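Putative sodium:solute symporter (Proteus mirabilis, PDB 5NV9) uses the inward sodium gradient to drive uptake of the sialic acid N-acetylneuraminic acid across the inner membrane of the bacterium. Local coordinates at residues T77-L89 / L239-F251. Numbering follows the deposited sequence.
Sequences TFIIGQYLAIAIL and LMIGFLFANIQQF. With SLB (N-acetyl-beta-neuraminic acid), chain D.
G81 presses its bare CA against the ring of F243, 3.6 Å from CD2, and the acetamido methyl of the bound sialic acid lies over one face of that ring, offset toward its rim. The contact joins two transmembrane helices of the LeuT fold, 80-87 and 236-253, whose segments cross at -45° with axes 8.8 Å apart, beside the substrate pocket. G81 touches the sugar as well as the ring, its carbonyl C 3.4 Å from methyl C11. F243 also turns its edge to the face of F78 in an offset edge-to-face pair, planes at 76°; F459 meets F243 edge-to-face from helix 459-475, and K70 makes a cation-pi contact with F78. One turn on from G81, L84 is a knob in the hole formed by M240, F243, L244 and N247, its CD1 3.3 Å from the carbonyl O of M240. Toward the periplasmic end I80 CG2 is squeezed against CG of selenomethionine M240. At the other end I88 divides its contacts by branch: CD1 runs to N247 O (3.5 Å) and F251 CB, while CG2 meets L244 CD1. Q82, on the same helix as G81, grips the sugar's glycerol tail, its NE2 donating to O7. The sole hydrogen bond between the segments is buried: N247 ND2 reaches G81 O at 2.9 Å, in the carbonyl plane, with a bent N-H...O angle of 142°.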
loop_
_atom_site.group_PDB
_atom_site.type_symbol
_atom_site.label_atom_id
_atom_site.label_comp_id
_atom_site.label_asym_id
_atom_site.label_seq_id
_atom_site.Cartn_x
_atom_site.Cartn_y
_atom_site.Cartn_z
ATOM N N THR A 77 -10.868 -16.336 3.920
ATOM C CA THR A 77 -11.045 -15.604 5.190
ATOM C C THR A 77 -10.423 -14.195 5.242
ATOM O O THR A 77 -10.974 -13.329 5.869
ATOM C CB THR A 77 -10.591 -16.402 6.411
ATOM O OG1 THR A 77 -9.269 -16.871 6.232
ATOM C CG2 THR A 77 -11.518 -17.545 6.644
ATOM N N PHE A 78 -9.274 -13.991 4.607
ATOM C CA PHE A 78 -8.628 -12.701 4.558
ATOM C C PHE A 78 -9.442 -11.554 3.960
ATOM O O PHE A 78 -9.180 -10.402 4.247
ATOM C CB PHE A 78 -7.325 -12.793 3.790
ATOM C CG PHE A 78 -6.142 -13.235 4.621
ATOM C CD1 PHE A 78 -6.222 -14.349 5.488
ATOM C CD2 PHE A 78 -4.907 -12.625 4.438
ATOM C CE1 PHE A 78 -5.112 -14.780 6.207
ATOM C CE2 PHE A 78 -3.786 -13.037 5.184
ATOM C CZ PHE A 78 -3.889 -14.125 6.052
ATOM N N ILE A 79 -10.441 -11.872 3.135
ATOM C CA ILE A 79 -11.284 -10.867 2.523
ATOM C C ILE A 79 -12.020 -10.059 3.618
ATOM O O ILE A 79 -12.406 -8.916 3.381
ATOM C CB ILE A 79 -12.255 -11.444 1.429
ATOM C CG1 ILE A 79 -12.577 -10.368 0.380
ATOM C CG2 ILE A 79 -13.532 -12.040 2.062
ATOM C CD1 ILE A 79 -13.584 -10.780 -0.666
ATOM N N ILE A 80 -12.184 -10.598 4.809
ATOM C CA ILE A 80 -12.747 -9.800 5.907
ATOM C C ILE A 80 -11.911 -8.506 6.043
ATOM O O ILE A 80 -12.455 -7.419 6.254
ATOM C CB ILE A 80 -12.885 -10.630 7.205
ATOM C CG1 ILE A 80 -13.923 -11.749 7.014
ATOM C CG2 ILE A 80 -13.400 -9.791 8.367
ATOM C CD1 ILE A 80 -13.722 -12.914 7.960
ATOM N N GLY A 81 -10.603 -8.602 5.800
ATOM C CA GLY A 81 -9.733 -7.427 5.760
ATOM C C GLY A 81 -10.188 -6.255 4.933
ATOM O O GLY A 81 -10.060 -5.110 5.361
ATOM N N GLN A 82 -10.699 -6.533 3.728
ATOM C CA GLN A 82 -11.189 -5.513 2.802
ATOM C C GLN A 82 -12.396 -4.754 3.319
ATOM O O GLN A 82 -12.504 -3.516 3.181
ATOM C CB GLN A 82 -11.580 -6.165 1.445
ATOM C CG GLN A 82 -10.507 -7.067 0.894
ATOM C CD GLN A 82 -9.302 -6.283 0.401
ATOM O OE1 GLN A 82 -9.407 -5.113 0.048
ATOM N NE2 GLN A 82 -8.196 -6.957 0.258
ATOM N N TYR A 83 -13.321 -5.501 3.899
ATOM C CA TYR A 83 -14.537 -4.908 4.429
ATOM C C TYR A 83 -14.294 -4.120 5.714
ATOM O O TYR A 83 -14.978 -3.133 5.974
ATOM C CB TYR A 83 -15.667 -5.976 4.500
ATOM C CG TYR A 83 -15.970 -6.419 3.076
ATOM C CD1 TYR A 83 -16.677 -5.609 2.214
ATOM C CD2 TYR A 83 -15.437 -7.586 2.552
ATOM C CE1 TYR A 83 -16.878 -5.956 0.884
ATOM C CE2 TYR A 83 -15.639 -7.943 1.220
ATOM C CZ TYR A 83 -16.353 -7.115 0.394
ATOM O OH TYR A 83 -16.594 -7.482 -0.908
ATOM N N LEU A 84 -13.283 -4.490 6.480
ATOM C CA LEU A 84 -12.919 -3.684 7.660
ATOM C C LEU A 84 -12.289 -2.363 7.225
ATOM O O LEU A 84 -12.320 -1.436 7.949
ATOM C CB LEU A 84 -11.931 -4.408 8.564
ATOM C CG LEU A 84 -12.526 -5.643 9.241
ATOM C CD1 LEU A 84 -11.465 -6.448 10.014
ATOM C CD2 LEU A 84 -13.683 -5.253 10.136
ATOM N N ALA A 85 -11.711 -2.325 6.040
ATOM C CA ALA A 85 -11.006 -1.151 5.493
ATOM C C ALA A 85 -12.048 -0.162 5.032
ATOM O O ALA A 85 -11.802 1.046 5.039
ATOM C CB ALA A 85 -10.113 -1.544 4.337
ATOM N N ILE A 86 -13.203 -0.671 4.615
ATOM C CA ILE A 86 -14.310 0.204 4.270
ATOM C C ILE A 86 -15.009 0.664 5.550
ATOM O O ILE A 86 -15.300 1.839 5.692
ATOM C CB ILE A 86 -15.307 -0.503 3.357
ATOM C CG1 ILE A 86 -14.615 -0.912 2.069
ATOM C CG2 ILE A 86 -16.562 0.344 3.113
ATOM C CD1 ILE A 86 -15.491 -1.797 1.208
ATOM N N ALA A 87 -15.278 -0.262 6.471
ATOM C CA ALA A 87 -15.965 0.079 7.708
ATOM C C ALA A 87 -15.325 1.178 8.545
ATOM O O ALA A 87 -16.015 1.895 9.237
ATOM C CB ALA A 87 -16.111 -1.162 8.566
ATOM N N ILE A 88 -14.008 1.314 8.536
ATOM C CA ILE A 88 -13.386 2.413 9.285
ATOM C C ILE A 88 -13.445 3.776 8.589
ATOM O O ILE A 88 -13.213 4.782 9.252
ATOM C CB ILE A 88 -11.898 2.144 9.634
ATOM C CG1 ILE A 88 -11.063 1.955 8.392
ATOM C CG2 ILE A 88 -11.771 0.916 10.556
ATOM C CD1 ILE A 88 -9.611 2.311 8.571
ATOM N N LEU A 89 -13.760 3.846 7.289
ATOM C CA LEU A 89 -13.686 5.128 6.558
ATOM C C LEU A 89 -14.498 6.314 7.116
ATOM O O LEU A 89 -14.012 7.427 7.079
ATOM C CB LEU A 89 -13.964 4.960 5.036
ATOM C CG LEU A 89 -12.914 4.110 4.293
ATOM C CD1 LEU A 89 -13.215 3.874 2.811
ATOM C CD2 LEU A 89 -11.500 4.648 4.469
ATOM N N LEU A 239 -7.012 -12.412 12.263
ATOM C CA LEU A 239 -6.954 -11.554 11.105
ATOM C C LEU A 239 -7.966 -10.370 11.162
ATOM O O LEU A 239 -7.667 -9.312 10.647
ATOM C CB LEU A 239 -7.062 -12.357 9.802
ATOM C CG LEU A 239 -8.382 -13.032 9.535
ATOM C CD1 LEU A 239 -9.331 -12.006 8.961
ATOM C CD2 LEU A 239 -8.253 -14.205 8.558
HETATM N N MSE A 240 -9.109 -10.516 11.826
HETATM C CA MSE A 240 -10.012 -9.395 12.039
HETATM C C MSE A 240 -9.390 -8.311 12.904
HETATM O O MSE A 240 -9.396 -7.154 12.510
HETATM C CB MSE A 240 -11.339 -9.817 12.649
HETATM C CG MSE A 240 -12.191 -10.401 11.538
HETATM SE SE MSE A 240 -13.877 -11.153 12.255
HETATM C CE MSE A 240 -14.849 -9.447 12.001
ATOM N N ILE A 241 -8.836 -8.660 14.069
ATOM C CA ILE A 241 -8.160 -7.661 14.888
ATOM C C ILE A 241 -6.906 -7.144 14.184
ATOM O O ILE A 241 -6.686 -5.927 14.132
ATOM C CB ILE A 241 -7.746 -8.169 16.280
ATOM C CG1 ILE A 241 -8.877 -8.928 16.935
ATOM C CG2 ILE A 241 -7.428 -6.979 17.187
ATOM C CD1 ILE A 241 -8.350 -9.925 17.944
ATOM N N GLY A 242 -6.140 -8.057 13.581
ATOM C CA GLY A 242 -4.946 -7.680 12.819
ATOM C C GLY A 242 -5.245 -6.730 11.652
ATOM O O GLY A 242 -4.598 -5.669 11.508
ATOM N N PHE A 243 -6.229 -7.070 10.806
ATOM C CA PHE A 243 -6.573 -6.171 9.695
ATOM C C PHE A 243 -7.214 -4.845 10.132
ATOM O O PHE A 243 -6.956 -3.795 9.483
ATOM C CB PHE A 243 -7.440 -6.837 8.623
ATOM C CG PHE A 243 -6.648 -7.663 7.647
ATOM C CD1 PHE A 243 -5.526 -7.158 7.051
ATOM C CD2 PHE A 243 -6.980 -8.969 7.393
ATOM C CE1 PHE A 243 -4.755 -7.920 6.155
ATOM C CE2 PHE A 243 -6.226 -9.734 6.510
ATOM C CZ PHE A 243 -5.107 -9.215 5.884
ATOM N N LEU A 244 -8.019 -4.869 11.208
ATOM C CA LEU A 244 -8.525 -3.632 11.747
ATOM C C LEU A 244 -7.368 -2.669 12.019
ATOM O O LEU A 244 -7.378 -1.545 11.553
ATOM C CB LEU A 244 -9.332 -3.868 12.986
ATOM C CG LEU A 244 -9.871 -2.619 13.677
ATOM C CD1 LEU A 244 -10.789 -1.912 12.725
ATOM C CD2 LEU A 244 -10.605 -3.100 14.916
ATOM N N PHE A 245 -6.357 -3.120 12.747
ATOM C CA PHE A 245 -5.263 -2.239 13.065
ATOM C C PHE A 245 -4.395 -1.891 11.856
ATOM O O PHE A 245 -3.901 -0.769 11.784
ATOM C CB PHE A 245 -4.470 -2.747 14.290
ATOM C CG PHE A 245 -5.198 -2.490 15.573
ATOM C CD1 PHE A 245 -6.291 -3.243 15.901
ATOM C CD2 PHE A 245 -4.834 -1.432 16.403
ATOM C CE1 PHE A 245 -7.041 -2.981 17.046
ATOM C CE2 PHE A 245 -5.548 -1.165 17.544
ATOM C CZ PHE A 245 -6.652 -1.951 17.884
ATOM N N ALA A 246 -4.225 -2.813 10.904
ATOM C CA ALA A 246 -3.422 -2.516 9.732
ATOM C C ALA A 246 -4.113 -1.468 8.883
ATOM O O ALA A 246 -3.430 -0.639 8.248
ATOM C CB ALA A 246 -3.151 -3.771 8.897
ATOM N N ASN A 247 -5.447 -1.541 8.869
ATOM C CA ASN A 247 -6.273 -0.643 8.082
ATOM C C ASN A 247 -6.290 0.729 8.746
ATOM O O ASN A 247 -6.194 1.737 8.047
ATOM C CB ASN A 247 -7.733 -1.166 7.885
ATOM C CG ASN A 247 -7.809 -2.377 6.937
ATOM O OD1 ASN A 247 -6.981 -2.521 6.056
ATOM N ND2 ASN A 247 -8.754 -3.269 7.167
ATOM N N ILE A 248 -6.366 0.790 10.090
ATOM C CA ILE A 248 -6.276 2.071 10.748
ATOM C C ILE A 248 -4.898 2.674 10.414
ATOM O O ILE A 248 -4.767 3.877 10.122
ATOM C CB ILE A 248 -6.515 1.981 12.253
ATOM C CG1 ILE A 248 -7.977 1.575 12.500
ATOM C CG2 ILE A 248 -6.334 3.321 12.911
ATOM C CD1 ILE A 248 -8.152 0.836 13.828
ATOM N N GLN A 249 -3.868 1.868 10.477
ATOM C CA GLN A 249 -2.527 2.394 10.081
ATOM C C GLN A 249 -2.589 3.002 8.691
ATOM O O GLN A 249 -2.135 4.131 8.444
ATOM C CB GLN A 249 -1.490 1.291 10.105
ATOM C CG GLN A 249 -0.152 1.792 9.610
ATOM C CD GLN A 249 0.968 0.787 9.797
ATOM O OE1 GLN A 249 1.014 0.037 10.772
ATOM N NE2 GLN A 249 1.917 0.816 8.893
ATOM N N GLN A 250 -3.118 2.234 7.773
ATOM C CA GLN A 250 -3.092 2.614 6.308
ATOM C C GLN A 250 -3.826 3.920 6.030
ATOM O O GLN A 250 -3.324 4.759 5.311
ATOM C CB GLN A 250 -3.680 1.489 5.455
ATOM C CG GLN A 250 -3.686 1.693 3.934
ATOM C CD GLN A 250 -2.287 1.766 3.347
ATOM O OE1 GLN A 250 -1.753 0.763 2.843
ATOM N NE2 GLN A 250 -1.672 2.953 3.426
ATOM N N PHE A 251 -4.978 4.102 6.668
ATOM C CA PHE A 251 -5.852 5.224 6.406
ATOM C C PHE A 251 -5.764 6.427 7.316
ATOM O O PHE A 251 -6.352 7.456 6.953
ATOM C CB PHE A 251 -7.307 4.700 6.245
ATOM C CG PHE A 251 -7.459 3.820 5.042
ATOM C CD1 PHE A 251 -7.712 4.374 3.792
ATOM C CD2 PHE A 251 -7.267 2.438 5.136
ATOM C CE1 PHE A 251 -7.809 3.568 2.664
ATOM C CE2 PHE A 251 -7.360 1.616 4.006
ATOM C CZ PHE A 251 -7.637 2.199 2.774
HETATM C C1 SLB D . -0.963 -4.403 -1.077
HETATM C C2 SLB D . -1.813 -4.196 0.147
HETATM C C3 SLB D . -1.504 -5.282 1.151
HETATM C C4 SLB D . -2.479 -5.278 2.349
HETATM C C5 SLB D . -3.870 -5.469 1.744
HETATM C C6 SLB D . -4.159 -4.346 0.725
HETATM C C7 SLB D . -5.524 -4.444 0.031
HETATM C C8 SLB D . -5.725 -3.329 -0.961
HETATM C C9 SLB D . -7.145 -3.330 -1.527
HETATM C C10 SLB D . -5.723 -6.510 2.997
HETATM C C11 SLB D . -6.912 -6.174 3.860
HETATM N N5 SLB D . -4.905 -5.468 2.788
HETATM O O1A SLB D . -1.455 -5.077 -2.046
HETATM O O1B SLB D . 0.238 -3.934 -1.068
HETATM O O2 SLB D . -1.577 -2.885 0.736
HETATM O O4 SLB D . -2.187 -6.378 3.278
HETATM O O6 SLB D . -3.174 -4.353 -0.305
HETATM O O7 SLB D . -5.635 -5.667 -0.704
HETATM O O8 SLB D . -5.453 -2.075 -0.346
HETATM O O9 SLB D . -8.140 -3.043 -0.513
HETATM O O10 SLB D . -5.557 -7.629 2.485
#